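Local coordinates for putative branched-chain amino acid transport system substrate-binding protein (Rhodopseudomonas palustris, PDB 3TX6) that probably serves as the periplasmic solute-binding component of an ABC transporter, capturing aromatic acids related to p-coumaric acid for uptake, at residues Ala89-Leu102 / Glu107-Ile119. Sequence-based numbering, arbitrary orientation. Where two conformers were deposited one is given.
Sequences ANEAQVPHIALAPL and ERAKWSVAMPQPI. With ENO (3-(4-hydroxy-phenyl)pyruvic acid), chain D.
Ile97 and Val113 lie side by side, CG1 of Ile97 3.9 Å from CG2 of Val113, on two parallel strands of a beta-alpha-beta unit in one lobe of this periplasmic-binding-protein fold. Strand 112-114 is the outermost of its sheet. CG2 of Ile97 crosses obliquely against the bent side chain of selenomethionine Met115, just past the strand, and helix 282-304 covers both. Parallel-strand hydrogen bonds run from His96 N to Trp111 O, Val113 N to His96 O and Ala98 N to Val113 O, ending with Met115 N to Ala98 O, in the carbonyl plane. Past the strands the chains turn into the ligand pocket: Pro116 CG sits 3.4 Å from Leu99 O, while Pro101 CD and Pro116 CB meet O4 and O3 of the bound hydroxyphenylpyruvate respectively.

At the other end Trp111 lies flat against the turn leaving helix 79-92. Gln93 CA stands over the five-membered ring, 3.7 Å from its centroid, a CH-pi contact, and Pro95 CD touches CZ3. With CG anti to its own carbonyl carbon (chi1 -66°), the indole reaches back under that turn; a serine here would probably open a gap beneath Gln93 and beside Pro95 and leave a bound water without its indole donor.

On the strand face opposite Ile97, His96 ND1 and Ser112 OG share a hydrogen bond near the imidazole plane, and His96 NE2 continues to Gly75 O. Asn90, whose ND2 also reaches Ser86 O, spans the polar edge: ND2 gives to Arg108 O from above the carbonyl plane, and OD1 accepts from the backbone N of Trp111, with an N-H...O angle of 146°. Outermost, that water accepts from Trp111 NE1 at 2.9 Å and from Gln93 NE2 at 2.7 Å.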
loop_
_atom_site.group_PDB
_atom_site.type_symbol
_atom_site.label_atom_id
_atom_site.label_comp_id
_atom_site.label_asym_id
_atom_site.label_seq_id
_atom_site.Cartn_x
_atom_site.Cartn_y
_atom_site.Cartn_z
ATOM N N ALA A 89 10.932 -13.806 -6.260
ATOM C CA ALA A 89 9.923 -14.063 -7.260
ATOM C C ALA A 89 10.519 -14.024 -8.645
ATOM O O ALA A 89 10.205 -14.872 -9.485
ATOM C CB ALA A 89 8.753 -13.089 -7.156
ATOM N N ASN A 90 11.353 -13.021 -8.903
ATOM C CA ASN A 90 11.935 -12.885 -10.215
ATOM C C ASN A 90 12.993 -13.932 -10.531
ATOM O O ASN A 90 13.162 -14.315 -11.693
ATOM C CB ASN A 90 12.467 -11.486 -10.471
ATOM C CG ASN A 90 11.354 -10.510 -10.813
ATOM O OD1 ASN A 90 10.985 -10.370 -11.975
ATOM N ND2 ASN A 90 10.756 -9.875 -9.778
ATOM N N GLU A 91 13.673 -14.422 -9.522
ATOM C CA GLU A 91 14.669 -15.490 -9.709
ATOM C C GLU A 91 13.999 -16.853 -9.915
ATOM O O GLU A 91 14.385 -17.619 -10.819
ATOM C CB GLU A 91 15.588 -15.507 -8.487
ATOM C CG GLU A 91 16.837 -16.358 -8.688
ATOM C CD GLU A 91 16.727 -17.807 -8.323
ATOM O OE1 GLU A 91 15.660 -18.242 -7.860
ATOM O OE2 GLU A 91 17.738 -18.532 -8.504
ATOM N N ALA A 92 12.923 -17.094 -9.155
ATOM C CA ALA A 92 12.205 -18.353 -9.205
ATOM C C ALA A 92 11.171 -18.399 -10.373
ATOM O O ALA A 92 10.608 -19.462 -10.673
ATOM C CB ALA A 92 11.490 -18.627 -7.885
ATOM N N GLN A 93 10.878 -17.247 -10.948
ATOM C CA GLN A 93 9.900 -17.106 -12.018
ATOM C C GLN A 93 8.474 -17.424 -11.583
ATOM O O GLN A 93 7.787 -18.273 -12.166
ATOM C CB GLN A 93 10.329 -17.934 -13.262
ATOM C CG GLN A 93 11.766 -17.644 -13.703
ATOM C CD GLN A 93 12.085 -18.419 -14.949
ATOM O OE1 GLN A 93 12.456 -19.626 -14.899
ATOM N NE2 GLN A 93 11.909 -17.772 -16.070
ATOM N N VAL A 94 8.066 -16.749 -10.523
ATOM C CA VAL A 94 6.754 -16.903 -9.937
ATOM C C VAL A 94 6.088 -15.514 -9.860
ATOM O O VAL A 94 6.682 -14.573 -9.400
ATOM C CB VAL A 94 6.844 -17.511 -8.528
ATOM C CG1 VAL A 94 5.422 -17.657 -7.917
ATOM C CG2 VAL A 94 7.575 -18.854 -8.568
ATOM N N PRO A 95 4.813 -15.416 -10.294
ATOM C CA PRO A 95 4.116 -14.142 -10.153
ATOM C C PRO A 95 4.109 -13.670 -8.713
ATOM O O PRO A 95 3.803 -14.437 -7.785
ATOM C CB PRO A 95 2.699 -14.448 -10.636
ATOM C CG PRO A 95 2.906 -15.586 -11.626
ATOM C CD PRO A 95 4.013 -16.403 -11.043
ATOM N N HIS A 96 4.372 -12.382 -8.551
ATOM C CA HIS A 96 4.407 -11.735 -7.252
ATOM C C HIS A 96 3.495 -10.553 -7.244
ATOM O O HIS A 96 3.638 -9.636 -8.066
ATOM C CB HIS A 96 5.862 -11.295 -6.981
ATOM C CG HIS A 96 5.995 -10.378 -5.805
ATOM N ND1 HIS A 96 6.860 -9.317 -5.792
ATOM C CD2 HIS A 96 5.347 -10.384 -4.560
ATOM C CE1 HIS A 96 6.742 -8.680 -4.611
ATOM N NE2 HIS A 96 5.813 -9.324 -3.861
ATOM N N ILE A 97 2.539 -10.544 -6.308
ATOM C CA ILE A 97 1.703 -9.372 -6.098
ATOM C C ILE A 97 2.151 -8.684 -4.793
ATOM O O ILE A 97 1.997 -9.237 -3.680
ATOM C CB ILE A 97 0.202 -9.728 -6.027
ATOM C CG1 ILE A 97 -0.263 -10.351 -7.330
ATOM C CG2 ILE A 97 -0.588 -8.485 -5.751
ATOM C CD1 ILE A 97 -1.693 -10.909 -7.330
ATOM N N ALA A 98 2.796 -7.529 -4.952
ATOM C CA ALA A 98 3.325 -6.744 -3.851
ATOM C C ALA A 98 2.192 -6.086 -3.075
ATOM O O ALA A 98 1.282 -5.521 -3.685
ATOM C CB ALA A 98 4.345 -5.714 -4.358
ATOM N N LEU A 99 2.345 -6.056 -1.743
ATOM C CA LEU A 99 1.370 -5.414 -0.853
ATOM C C LEU A 99 1.919 -4.113 -0.203
ATOM O O LEU A 99 1.243 -3.519 0.633
ATOM C CB LEU A 99 0.849 -6.413 0.181
ATOM C CG LEU A 99 0.201 -7.691 -0.350
ATOM C CD1 LEU A 99 -0.288 -8.599 0.810
ATOM C CD2 LEU A 99 -0.930 -7.444 -1.366
ATOM N N ALA A 100 3.101 -3.673 -0.643
ATOM C CA ALA A 100 3.715 -2.396 -0.285
ATOM C C ALA A 100 4.291 -1.808 -1.542
ATOM O O ALA A 100 4.615 -2.542 -2.446
ATOM C CB ALA A 100 4.834 -2.580 0.723
ATOM N N PRO A 101 4.273 -0.471 -1.646
ATOM C CA PRO A 101 4.892 0.115 -2.820
ATOM C C PRO A 101 6.402 -0.268 -2.766
ATOM O O PRO A 101 6.986 -0.566 -1.704
ATOM C CB PRO A 101 4.538 1.587 -2.725
ATOM C CG PRO A 101 4.153 1.843 -1.348
ATOM C CD PRO A 101 3.845 0.537 -0.675
ATOM N N LEU A 102 6.974 -0.457 -3.906
ATOM C CA LEU A 102 8.384 -0.674 -3.989
ATOM C C LEU A 102 8.843 -0.076 -5.317
ATOM O O LEU A 102 8.021 0.100 -6.248
ATOM C CB LEU A 102 8.699 -2.187 -3.949
ATOM C CG LEU A 102 8.447 -3.005 -5.190
ATOM C CD1 LEU A 102 9.251 -4.303 -5.146
ATOM C CD2 LEU A 102 6.945 -3.241 -5.314
ATOM N N GLU A 107 14.765 -4.975 -13.387
ATOM C CA GLU A 107 15.112 -6.275 -12.812
ATOM C C GLU A 107 13.963 -6.992 -12.059
ATOM O O GLU A 107 13.929 -8.221 -11.939
ATOM C CB GLU A 107 16.286 -6.058 -11.851
ATOM C CG GLU A 107 17.012 -7.329 -11.476
ATOM C CD GLU A 107 17.614 -8.030 -12.690
ATOM O OE1 GLU A 107 17.795 -7.373 -13.750
ATOM O OE2 GLU A 107 17.898 -9.247 -12.583
ATOM N N ARG A 108 13.023 -6.211 -11.566
ATOM C CA ARG A 108 11.878 -6.715 -10.803
ATOM C C ARG A 108 10.583 -6.792 -11.606
ATOM O O ARG A 108 9.603 -7.389 -11.158
ATOM C CB ARG A 108 11.699 -5.799 -9.621
ATOM C CG ARG A 108 12.830 -5.843 -8.623
ATOM C CD ARG A 108 12.705 -4.765 -7.549
ATOM N NE ARG A 108 13.984 -4.732 -6.830
ATOM C CZ ARG A 108 14.490 -3.678 -6.238
ATOM N NH1 ARG A 108 13.829 -2.531 -6.266
ATOM N NH2 ARG A 108 15.675 -3.771 -5.631
ATOM N N ALA A 109 10.543 -6.123 -12.744
ATOM C CA ALA A 109 9.272 -5.882 -13.439
ATOM C C ALA A 109 8.662 -7.107 -14.068
ATOM O O ALA A 109 7.447 -7.155 -14.228
ATOM C CB ALA A 109 9.390 -4.801 -14.508
ATOM N N LYS A 110 9.463 -8.083 -14.469
ATOM C CA LYS A 110 8.878 -9.191 -15.209
ATOM C C LYS A 110 7.860 -9.952 -14.376
ATOM O O LYS A 110 6.802 -10.240 -14.862
ATOM C CB LYS A 110 9.947 -10.140 -15.714
ATOM C CG LYS A 110 9.369 -11.236 -16.596
ATOM C CD LYS A 110 10.424 -12.038 -17.329
ATOM C CE LYS A 110 9.795 -13.228 -18.073
ATOM N NZ LYS A 110 10.693 -14.056 -18.936
ATOM N N TRP A 111 8.192 -10.262 -13.119
ATOM C CA TRP A 111 7.331 -11.126 -12.290
ATOM C C TRP A 111 6.565 -10.419 -11.203
ATOM O O TRP A 111 5.715 -11.041 -10.606
ATOM C CB TRP A 111 8.118 -12.297 -11.742
ATOM C CG TRP A 111 8.560 -13.215 -12.829
ATOM C CD1 TRP A 111 9.798 -13.247 -13.455
ATOM C CD2 TRP A 111 7.759 -14.235 -13.470
ATOM N NE1 TRP A 111 9.797 -14.229 -14.409
ATOM C CE2 TRP A 111 8.584 -14.824 -14.497
ATOM C CE3 TRP A 111 6.455 -14.675 -13.315
ATOM C CZ2 TRP A 111 8.125 -15.863 -15.303
ATOM C CZ3 TRP A 111 5.995 -15.727 -14.129
ATOM C CH2 TRP A 111 6.817 -16.290 -15.121
ATOM N N SER A 112 6.816 -9.114 -10.965
ATOM C CA SER A 112 6.140 -8.372 -9.895
ATOM C C SER A 112 5.194 -7.309 -10.435
ATOM O O SER A 112 5.526 -6.580 -11.350
ATOM C CB SER A 112 7.142 -7.662 -8.967
ATOM O OG SER A 112 7.970 -8.592 -8.272
ATOM N N VAL A 113 4.021 -7.263 -9.810
ATOM C CA VAL A 113 3.115 -6.136 -9.887
ATOM C C VAL A 113 2.853 -5.654 -8.452
ATOM O O VAL A 113 3.153 -6.362 -7.496
ATOM C CB VAL A 113 1.784 -6.495 -10.567
ATOM C CG1 VAL A 113 2.018 -6.861 -12.036
ATOM C CG2 VAL A 113 1.004 -7.589 -9.842
ATOM N N ALA A 114 2.242 -4.483 -8.323
ATOM C CA ALA A 114 1.952 -3.901 -6.999
ATOM C C ALA A 114 0.489 -3.502 -6.833
ATOM O O ALA A 114 -0.080 -2.894 -7.713
ATOM C CB ALA A 114 2.860 -2.734 -6.717
HETATM N N MSE A 115 -0.074 -3.801 -5.673
HETATM C CA MSE A 115 -1.415 -3.343 -5.341
HETATM C C MSE A 115 -1.452 -1.906 -4.823
HETATM O O MSE A 115 -2.346 -1.151 -5.189
HETATM C CB MSE A 115 -2.077 -4.327 -4.385
HETATM C CG MSE A 115 -2.063 -5.746 -4.962
HETATM SE SE MSE A 115 -2.803 -5.895 -6.810
HETATM C CE MSE A 115 -4.614 -5.501 -6.243
ATOM N N PRO A 116 -0.531 -1.505 -3.929
ATOM C CA PRO A 116 -0.603 -0.107 -3.436
ATOM C C PRO A 116 -0.443 0.923 -4.539
ATOM O O PRO A 116 0.248 0.689 -5.533
ATOM C CB PRO A 116 0.535 -0.019 -2.424
ATOM C CG PRO A 116 0.724 -1.433 -1.982
ATOM C CD PRO A 116 0.555 -2.224 -3.272
ATOM N N GLN A 117 -1.100 2.069 -4.360
ATOM C CA GLN A 117 -0.948 3.151 -5.258
ATOM C C GLN A 117 0.530 3.582 -5.355
ATOM O O GLN A 117 1.218 3.674 -4.350
ATOM C CB GLN A 117 -1.781 4.345 -4.808
ATOM C CG GLN A 117 -3.293 4.093 -4.841
ATOM C CD GLN A 117 -3.837 3.306 -3.658
ATOM O OE1 GLN A 117 -3.099 2.989 -2.728
ATOM N NE2 GLN A 117 -5.157 3.023 -3.673
ATOM N N PRO A 118 1.012 3.844 -6.591
ATOM C CA PRO A 118 2.367 4.341 -6.754
ATOM C C PRO A 118 2.536 5.696 -6.146
ATOM O O PRO A 118 1.591 6.503 -6.105
ATOM C CB PRO A 118 2.565 4.346 -8.269
ATOM C CG PRO A 118 1.217 4.511 -8.842
ATOM C CD PRO A 118 0.285 3.800 -7.870
ATOM N N ILE A 119 3.707 5.935 -5.591
ATOM C CA ILE A 119 3.966 7.197 -4.930
ATOM C C ILE A 119 3.582 8.429 -5.766
ATOM O O ILE A 119 2.975 9.315 -5.203
ATOM C CB ILE A 119 5.406 7.269 -4.402
ATOM C CG1 ILE A 119 5.534 6.633 -3.010
ATOM C CG2 ILE A 119 5.942 8.710 -4.310
ATOM C CD1 ILE A 119 5.128 5.193 -2.937
HETATM O O4 ENO D . 5.552 0.571 2.027
HETATM C C9 ENO D . 2.216 0.192 2.625
HETATM C C8 ENO D . 1.071 0.164 1.855
HETATM C C7 ENO D . 0.566 1.334 1.266
HETATM C C6 ENO D . 1.296 2.500 1.394
HETATM C C5 ENO D . 2.441 2.548 2.183
HETATM C C4 ENO D . 2.928 1.382 2.801
HETATM O O3 ENO D . -0.576 1.242 0.481
HETATM C C3 ENO D . 4.124 1.430 3.709
HETATM C C2 ENO D . 5.450 1.064 3.163
HETATM C C1 ENO D . 6.595 1.185 4.055
HETATM O O2 ENO D . 7.709 0.826 3.621
HETATM O O1 ENO D . 6.461 1.647 5.228
HETATM O O HOH W 1 11.953 -15.082 -16.160
#